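PDB 6U4B: WbbM protein from Klebsiella pneumoniae, which is a bifunctional O-antigen polymerase that probably works as a trimer and joins two glycosyltransferase regions in one chain. Local coordinates for residues F41-I46 and T289-L294; W158-T161 and N167-D170; A318-I323 and I335-N340. One frame throughout, in Å; residues are numbered along the deposited sequence.

Contact 1: F41-I46 and T289-L294; sequences FLNAAI and TFNGAL
Phe41 and Asn291 bring two irregular loop segments together, their CA atoms 6.5 Å apart, and the backbone of Phe41 supplies both polar groups that meet the other loop. Neither 41-46 nor 289-294 is helix or strand here, and the bonding between them runs from the backbone of one residue to the side chain of the other. The carboxamide of Asn291 reads the N-H and C=O of Phe41 together. Phe41 N donates to Asn291 OD1 at 2.7 Å, nearly straight at 164°, with the donor tilted somewhat out of the plane of the amide carbonyl. In return Asn291 ND2 gives a hydrogen to Phe41 O at 3.0 Å; this bond lies on a lone pair in the plane of the Phe41 carbonyl and close to the amide plane of Asn291. Two bonds to one residue hold the carboxamide and fix its rotation. Asn291 reaches this place because its CG lies between its own backbone N and carbonyl carbon (chi1 65°). The Phe41 ring, its plane 43° from the amide, slants past OD1 and on to Gly292, where CE1 comes 4.0 Å from Gly292 CA. Gly292 in turn sets its N 3.5 Å above the ring plane of Phe290, over the centre. Around this junction, the Phe41 ring meets His35 edge-to-face and touches Pro49 of strand 47-51, while Arg397 binds Asn291 O. The contact thus ties the loop between strands 29-35 and 47-51, in the DUF4422 region, to the connection leading from strand 277-285 into strand 302-309, with Phe290 and Leu294 packing on Leu395 of helix 392-395.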
loop_
_atom_site.group_PDB
_atom_site.type_symbol
_atom_site.label_atom_id
_atom_site.label_comp_id
_atom_site.label_asym_id
_atom_site.label_seq_id
_atom_site.Cartn_x
_atom_site.Cartn_y
_atom_site.Cartn_z
ATOM N N PHE A 41 -34.004 3.494 29.572
ATOM C CA PHE A 41 -34.955 2.501 29.093
ATOM C C PHE A 41 -35.917 2.114 30.207
ATOM O O PHE A 41 -35.521 1.995 31.372
ATOM C CB PHE A 41 -34.231 1.253 28.588
ATOM C CG PHE A 41 -33.333 1.501 27.410
ATOM C CD1 PHE A 41 -32.060 0.956 27.368
ATOM C CD2 PHE A 41 -33.766 2.270 26.340
ATOM C CE1 PHE A 41 -31.230 1.181 26.281
ATOM C CE2 PHE A 41 -32.939 2.495 25.250
ATOM C CZ PHE A 41 -31.670 1.950 25.221
ATOM N N LEU A 42 -37.179 1.913 29.844
ATOM C CA LEU A 42 -38.159 1.427 30.802
ATOM C C LEU A 42 -37.893 -0.038 31.129
ATOM O O LEU A 42 -37.482 -0.826 30.274
ATOM C CB LEU A 42 -39.574 1.602 30.252
ATOM C CG LEU A 42 -40.025 3.056 30.121
ATOM C CD1 LEU A 42 -41.374 3.150 29.419
ATOM C CD2 LEU A 42 -40.079 3.713 31.490
ATOM N N ASN A 43 -38.143 -0.404 32.386
ATOM C CA ASN A 43 -37.751 -1.721 32.870
ATOM C C ASN A 43 -38.713 -2.829 32.469
ATOM O O ASN A 43 -38.310 -3.996 32.454
ATOM C CB ASN A 43 -37.611 -1.705 34.393
ATOM C CG ASN A 43 -36.411 -0.912 34.857
ATOM O OD1 ASN A 43 -35.370 -0.901 34.200
ATOM N ND2 ASN A 43 -36.549 -0.240 35.992
ATOM N N ALA A 44 -39.962 -2.505 32.153
ATOM C CA ALA A 44 -40.935 -3.548 31.865
ATOM C C ALA A 44 -40.575 -4.273 30.574
ATOM O O ALA A 44 -40.195 -3.655 29.576
ATOM C CB ALA A 44 -42.343 -2.960 31.775
ATOM N N ALA A 45 -40.693 -5.603 30.608
ATOM C CA ALA A 45 -40.306 -6.425 29.469
ATOM C C ALA A 45 -41.199 -6.203 28.257
ATOM O O ALA A 45 -40.789 -6.515 27.134
ATOM C CB ALA A 45 -40.323 -7.904 29.861
ATOM N N ILE A 46 -42.409 -5.672 28.454
ATOM C CA ILE A 46 -43.318 -5.450 27.331
ATOM C C ILE A 46 -43.020 -4.165 26.576
ATOM O O ILE A 46 -43.634 -3.919 25.530
ATOM C CB ILE A 46 -44.781 -5.445 27.808
ATOM C CG1 ILE A 46 -45.069 -4.206 28.654
ATOM C CG2 ILE A 46 -45.074 -6.697 28.608
ATOM C CD1 ILE A 46 -46.493 -4.133 29.146
ATOM N N THR A 289 -31.510 10.531 31.668
ATOM C CA THR A 289 -30.480 9.670 32.234
ATOM C C THR A 289 -30.143 8.580 31.222
ATOM O O THR A 289 -30.707 8.526 30.125
ATOM C CB THR A 289 -30.932 9.060 33.567
ATOM O OG1 THR A 289 -32.105 8.267 33.350
ATOM C CG2 THR A 289 -31.250 10.151 34.583
ATOM N N PHE A 290 -29.206 7.708 31.590
ATOM C CA PHE A 290 -28.851 6.560 30.766
ATOM C C PHE A 290 -28.630 5.354 31.661
ATOM O O PHE A 290 -27.875 5.431 32.635
ATOM C CB PHE A 290 -27.596 6.833 29.929
ATOM C CG PHE A 290 -27.067 5.619 29.223
ATOM C CD1 PHE A 290 -27.673 5.152 28.065
ATOM C CD2 PHE A 290 -25.964 4.939 29.724
ATOM C CE1 PHE A 290 -27.189 4.031 27.417
ATOM C CE2 PHE A 290 -25.474 3.817 29.085
ATOM C CZ PHE A 290 -26.085 3.361 27.929
ATOM N N ASN A 291 -29.285 4.240 31.318
ATOM C CA ASN A 291 -29.215 3.022 32.116
ATOM C C ASN A 291 -28.934 1.780 31.277
ATOM O O ASN A 291 -28.990 0.664 31.810
ATOM C CB ASN A 291 -30.513 2.826 32.923
ATOM C CG ASN A 291 -31.734 2.579 32.036
ATOM O OD1 ASN A 291 -31.703 2.805 30.820
ATOM N ND2 ASN A 291 -32.820 2.133 32.648
ATOM N N GLY A 292 -28.629 1.942 29.991
ATOM C CA GLY A 292 -28.410 0.821 29.105
ATOM C C GLY A 292 -27.021 0.215 29.226
ATOM O O GLY A 292 -26.215 0.565 30.092
ATOM N N ALA A 293 -26.752 -0.726 28.325
ATOM C CA ALA A 293 -25.482 -1.438 28.275
ATOM C C ALA A 293 -25.306 -2.004 26.875
ATOM O O ALA A 293 -26.285 -2.233 26.158
ATOM C CB ALA A 293 -25.415 -2.557 29.322
ATOM N N LEU A 294 -24.052 -2.230 26.493
ATOM C CA LEU A 294 -23.741 -2.757 25.173
ATOM C C LEU A 294 -23.719 -4.279 25.202
ATOM O O LEU A 294 -23.173 -4.887 26.125
ATOM C CB LEU A 294 -22.398 -2.221 24.678
ATOM C CG LEU A 294 -22.400 -0.730 24.354
ATOM C CD1 LEU A 294 -21.029 -0.274 23.898
ATOM C CD2 LEU A 294 -23.451 -0.418 23.295
#

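Contact 2: W158-T161 and N167-D170; sequences WSVT and NNYD
Van der Waals packing joins Val160, just past the end of strand 152-159, to the first residues of helix 168-173. The two methyls of Val160 divide the work: CG2 rests 3.8 Å from Asn167 C, and CG1 lies 3.6 Å from Asn168 OD1. With CG1 anti to its carbonyl carbon (chi1 -61°), the valine presents both branches to the helix start, and its side chain crosses that of Asn168 at about a right angle.

Hydrogen bonding shapes each side separately. Asn167 is the N-cap: its OD1 accepts from Asp170 N at 2.8 Å, almost straight at 170°, which ties up a backbone N-H of the first turn. Its CB points away from Val160, so the residue offers its backbone to the valine and its amide to the helix. On the other segment, Thr161 OG1 donates to Ser159 OG at 2.7 Å, a bond between residues at and just past the strand end. The Asn168 amide, packed against a Val160 methyl, is satisfied elsewhere: OD1 bonds Tyr212 OH, and ND2 bonds the carbonyl oxygens of Phe204 and Asp209.

Val160 also touches Tyr212, and its backbone pairs with Ser208. The valine thus lies between the start of helix 168-173 and residues that precede and follow the short strand 209-210, which pairs antiparallel with strand 152-159, while Tyr169 packs on helix 180-193.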
loop_
_atom_site.group_PDB
_atom_site.type_symbol
_atom_site.label_atom_id
_atom_site.label_comp_id
_atom_site.label_asym_id
_atom_site.label_seq_id
_atom_site.Cartn_x
_atom_site.Cartn_y
_atom_site.Cartn_z
ATOM N N TRP A 158 -56.226 17.648 22.118
ATOM C CA TRP A 158 -55.724 18.992 22.353
ATOM C C TRP A 158 -56.524 19.973 21.506
ATOM O O TRP A 158 -56.823 19.700 20.340
ATOM C CB TRP A 158 -54.228 19.083 22.023
ATOM C CG TRP A 158 -53.612 20.407 22.355
ATOM C CD1 TRP A 158 -53.343 20.898 23.601
ATOM C CD2 TRP A 158 -53.169 21.404 21.427
ATOM N NE1 TRP A 158 -52.769 22.142 23.505
ATOM C CE2 TRP A 158 -52.651 22.476 22.182
ATOM C CE3 TRP A 158 -53.163 21.496 20.032
ATOM C CZ2 TRP A 158 -52.133 23.625 21.587
ATOM C CZ3 TRP A 158 -52.649 22.637 19.443
ATOM C CH2 TRP A 158 -52.141 23.687 20.220
ATOM N N SER A 159 -56.876 21.109 22.100
ATOM C CA SER A 159 -57.729 22.091 21.445
ATOM C C SER A 159 -56.885 23.098 20.676
ATOM O O SER A 159 -55.968 23.708 21.237
ATOM C CB SER A 159 -58.604 22.812 22.472
ATOM O OG SER A 159 -59.292 23.899 21.881
ATOM N N VAL A 160 -57.201 23.271 19.389
ATOM C CA VAL A 160 -56.486 24.235 18.558
ATOM C C VAL A 160 -57.034 25.646 18.686
ATOM O O VAL A 160 -56.396 26.592 18.207
ATOM C CB VAL A 160 -56.519 23.821 17.075
ATOM C CG1 VAL A 160 -55.838 22.475 16.884
ATOM C CG2 VAL A 160 -57.952 23.776 16.567
ATOM N N THR A 161 -58.200 25.820 19.314
ATOM C CA THR A 161 -58.761 27.160 19.449
ATOM C C THR A 161 -57.984 27.998 20.455
ATOM O O THR A 161 -57.918 29.224 20.316
ATOM C CB THR A 161 -60.236 27.082 19.847
ATOM O OG1 THR A 161 -60.394 26.174 20.943
ATOM C CG2 THR A 161 -61.080 26.611 18.672
ATOM N N ASN A 167 -59.818 25.909 13.264
ATOM C CA ASN A 167 -60.120 24.481 13.236
ATOM C C ASN A 167 -58.822 23.739 12.916
ATOM O O ASN A 167 -57.755 24.345 12.816
ATOM C CB ASN A 167 -61.244 24.187 12.237
ATOM C CG ASN A 167 -60.997 24.805 10.871
ATOM O OD1 ASN A 167 -59.875 24.803 10.365
ATOM N ND2 ASN A 167 -62.052 25.337 10.266
ATOM N N ASN A 168 -58.917 22.414 12.761
ATOM C CA ASN A 168 -57.709 21.611 12.580
ATOM C C ASN A 168 -57.041 21.901 11.243
ATOM O O ASN A 168 -55.808 21.887 11.145
ATOM C CB ASN A 168 -58.043 20.125 12.706
ATOM C CG ASN A 168 -58.365 19.719 14.131
ATOM O OD1 ASN A 168 -57.582 19.958 15.052
ATOM N ND2 ASN A 168 -59.532 19.113 14.322
ATOM N N TYR A 169 -57.834 22.159 10.201
ATOM C CA TYR A 169 -57.262 22.551 8.918
ATOM C C TYR A 169 -56.500 23.861 9.046
ATOM O O TYR A 169 -55.339 23.964 8.635
ATOM C CB TYR A 169 -58.364 22.672 7.865
ATOM C CG TYR A 169 -57.871 23.134 6.508
ATOM C CD1 TYR A 169 -57.788 24.485 6.197
ATOM C CD2 TYR A 169 -57.492 22.217 5.539
ATOM C CE1 TYR A 169 -57.336 24.908 4.963
ATOM C CE2 TYR A 169 -57.043 22.631 4.301
ATOM C CZ TYR A 169 -56.966 23.977 4.018
ATOM O OH TYR A 169 -56.517 24.393 2.786
ATOM N N ASP A 170 -57.146 24.879 9.619
ATOM C CA ASP A 170 -56.501 26.175 9.790
ATOM C C ASP A 170 -55.273 26.075 10.687
ATOM O O ASP A 170 -54.331 26.862 10.541
ATOM C CB ASP A 170 -57.513 27.178 10.350
ATOM C CG ASP A 170 -56.969 28.589 10.414
ATOM O OD1 ASP A 170 -56.340 29.037 9.430
ATOM O OD2 ASP A 170 -57.192 29.260 11.444
#

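Contact 3: A318-I323 and I335-N340; sequences ALINSI and IVVLEN
Apolar packing carries the whole of this contact, with Ile320 and Ile323 on the helix facing Ile335 and Val337 on the strand. Ile335 CD1 is shared by two partners: Ile320 CG2 and Ile323 CG2 each stand 4.3 Å from it, one helical turn apart. Ile320 makes a second contact through its other branch, CD1 meeting Val337 CG2 at 4.1 Å with the two side chains obliquely set. Extended from CG1 (chi2 170°), the ethyl arm of Ile320 carries CD1 past Ile335 to the next inward-facing strand residue. Ile335 is extended likewise (chi2 -178°) and sends CD1 to the helix. Helix and strand axes are 11.5 Å apart and run nearly antiparallel, at 170°, so the branched side chains bridge the distance between backbones.

The hydrogen bonds of the helix turn centre on Leu319 O, which accepts two, from Ile323 N at 2.8 Å and from Ser322 OG at 2.6 Å, the hydroxyl approaching on a lone pair in the carbonyl plane. Ser322 OG is also bonded to Val411 N, which links the turn to strand 409-411. Asp406 of the magnesium site lies about 11 Å from Ile323, side chain to side chain.

This is the helix-to-second-strand packing of a beta-alpha-beta crossover, strand 302-309, helix 313-325, strand 333-340, as in the nucleotide-binding core of GT-A glycosyltransferases. Ile306 and Val304 of strand 302-309 extend the apolar layer on one flank of strand 333-340, and Leu362 of strand 360-366 on the other.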
loop_
_atom_site.group_PDB
_atom_site.type_symbol
_atom_site.label_atom_id
_atom_site.label_comp_id
_atom_site.label_asym_id
_atom_site.label_seq_id
_atom_site.Cartn_x
_atom_site.Cartn_y
_atom_site.Cartn_z
ATOM N N ALA A 318 -4.693 4.418 13.657
ATOM C CA ALA A 318 -3.457 3.641 13.653
ATOM C C ALA A 318 -3.534 2.483 14.638
ATOM O O ALA A 318 -3.112 1.362 14.324
ATOM C CB ALA A 318 -2.271 4.547 13.980
ATOM N N LEU A 319 -4.079 2.734 15.831
ATOM C CA LEU A 319 -4.227 1.676 16.825
ATOM C C LEU A 319 -5.123 0.559 16.308
ATOM O O LEU A 319 -4.745 -0.619 16.335
ATOM C CB LEU A 319 -4.786 2.255 18.125
ATOM C CG LEU A 319 -5.192 1.244 19.201
ATOM C CD1 LEU A 319 -4.011 0.368 19.616
ATOM C CD2 LEU A 319 -5.793 1.958 20.407
ATOM N N ILE A 320 -6.320 0.911 15.832
ATOM C CA ILE A 320 -7.260 -0.097 15.348
ATOM C C ILE A 320 -6.660 -0.867 14.182
ATOM O O ILE A 320 -6.807 -2.093 14.083
ATOM C CB ILE A 320 -8.602 0.562 14.971
ATOM C CG1 ILE A 320 -9.356 0.992 16.234
ATOM C CG2 ILE A 320 -9.450 -0.381 14.125
ATOM C CD1 ILE A 320 -10.568 1.855 15.965
ATOM N N ASN A 321 -5.960 -0.168 13.288
ATOM C CA ASN A 321 -5.287 -0.860 12.196
ATOM C C ASN A 321 -4.214 -1.807 12.724
ATOM O O ASN A 321 -4.053 -2.918 12.207
ATOM C CB ASN A 321 -4.687 0.150 11.221
ATOM C CG ASN A 321 -4.958 -0.213 9.779
ATOM O OD1 ASN A 321 -5.843 -1.017 9.489
ATOM N ND2 ASN A 321 -4.199 0.380 8.864
ATOM N N SER A 322 -3.488 -1.397 13.769
ATOM C CA SER A 322 -2.487 -2.288 14.351
ATOM C C SER A 322 -3.144 -3.507 14.987
ATOM O O SER A 322 -2.594 -4.614 14.930
ATOM C CB SER A 322 -1.630 -1.539 15.379
ATOM O OG SER A 322 -2.263 -1.462 16.650
ATOM N N ILE A 323 -4.318 -3.326 15.595
ATOM C CA ILE A 323 -5.036 -4.458 16.172
ATOM C C ILE A 323 -5.445 -5.437 15.078
ATOM O O ILE A 323 -5.313 -6.657 15.232
ATOM C CB ILE A 323 -6.252 -3.966 16.978
ATOM C CG1 ILE A 323 -5.797 -3.122 18.170
ATOM C CG2 ILE A 323 -7.100 -5.144 17.442
ATOM C CD1 ILE A 323 -6.932 -2.495 18.945
ATOM N N ILE A 335 -14.538 -4.419 18.982
ATOM C CA ILE A 335 -13.953 -3.121 19.294
ATOM C C ILE A 335 -15.075 -2.116 19.495
ATOM O O ILE A 335 -15.969 -1.991 18.647
ATOM C CB ILE A 335 -12.990 -2.658 18.188
ATOM C CG1 ILE A 335 -11.947 -3.738 17.894
ATOM C CG2 ILE A 335 -12.313 -1.362 18.594
ATOM C CD1 ILE A 335 -10.925 -3.338 16.849
ATOM N N VAL A 336 -15.036 -1.400 20.616
ATOM C CA VAL A 336 -16.004 -0.351 20.915
ATOM C C VAL A 336 -15.236 0.922 21.228
ATOM O O VAL A 336 -14.389 0.934 22.130
ATOM C CB VAL A 336 -16.927 -0.724 22.087
ATOM C CG1 VAL A 336 -17.819 0.453 22.447
ATOM C CG2 VAL A 336 -17.764 -1.947 21.737
ATOM N N VAL A 337 -15.531 1.990 20.495
ATOM C CA VAL A 337 -14.901 3.288 20.706
ATOM C C VAL A 337 -15.864 4.175 21.483
ATOM O O VAL A 337 -16.969 4.471 21.010
ATOM C CB VAL A 337 -14.503 3.943 19.375
ATOM C CG1 VAL A 337 -14.129 5.401 19.601
ATOM C CG2 VAL A 337 -13.346 3.181 18.730
ATOM N N LEU A 338 -15.451 4.593 22.678
ATOM C CA LEU A 338 -16.182 5.601 23.440
ATOM C C LEU A 338 -15.803 6.956 22.864
ATOM O O LEU A 338 -14.782 7.538 23.238
ATOM C CB LEU A 338 -15.842 5.510 24.923
ATOM C CG LEU A 338 -15.930 4.103 25.520
ATOM C CD1 LEU A 338 -15.526 4.108 26.989
ATOM C CD2 LEU A 338 -17.330 3.552 25.344
ATOM N N GLU A 339 -16.620 7.461 21.944
ATOM C CA GLU A 339 -16.261 8.622 21.143
ATOM C C GLU A 339 -16.802 9.902 21.764
ATOM O O GLU A 339 -17.916 9.931 22.295
ATOM C CB GLU A 339 -16.771 8.476 19.707
ATOM C CG GLU A 339 -18.276 8.276 19.562
ATOM C CD GLU A 339 -19.031 9.583 19.381
ATOM O OE1 GLU A 339 -20.244 9.615 19.676
ATOM O OE2 GLU A 339 -18.413 10.579 18.949
ATOM N N ASN A 340 -15.997 10.956 21.702
ATOM C CA ASN A 340 -16.361 12.287 22.180
ATOM C C ASN A 340 -16.395 13.213 20.966
ATOM O O ASN A 340 -15.408 13.877 20.641
ATOM C CB ASN A 340 -15.376 12.777 23.245
ATOM C CG ASN A 340 -15.682 14.188 23.724
ATOM O OD1 ASN A 340 -16.794 14.690 23.556
ATOM N ND2 ASN A 340 -14.688 14.836 24.323
#

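Along the chain, contact 2 is nested within the loop closed by contact 1, and contact 3 follows both. Contact 2 lies in the DUF4422 region, contact 3 in the glycosyl transferase family 8 region, on opposite sides of the chain's centre with their own centres about 52 Å apart. Contact 1 sits between them, its centre about 36 Å from that of contact 2 and 26 Å from that of contact 3. Contacts 1 and 3 touch directly, Leu294 CD1 packing 3.6 Å from Val336 CG1, whereas contact 2 stays about 22 Å from contact 1 at the nearest atoms. The linking segment 289-294 thus joins the two sheets, consistent with one chain carrying two glycosyltransferase modules.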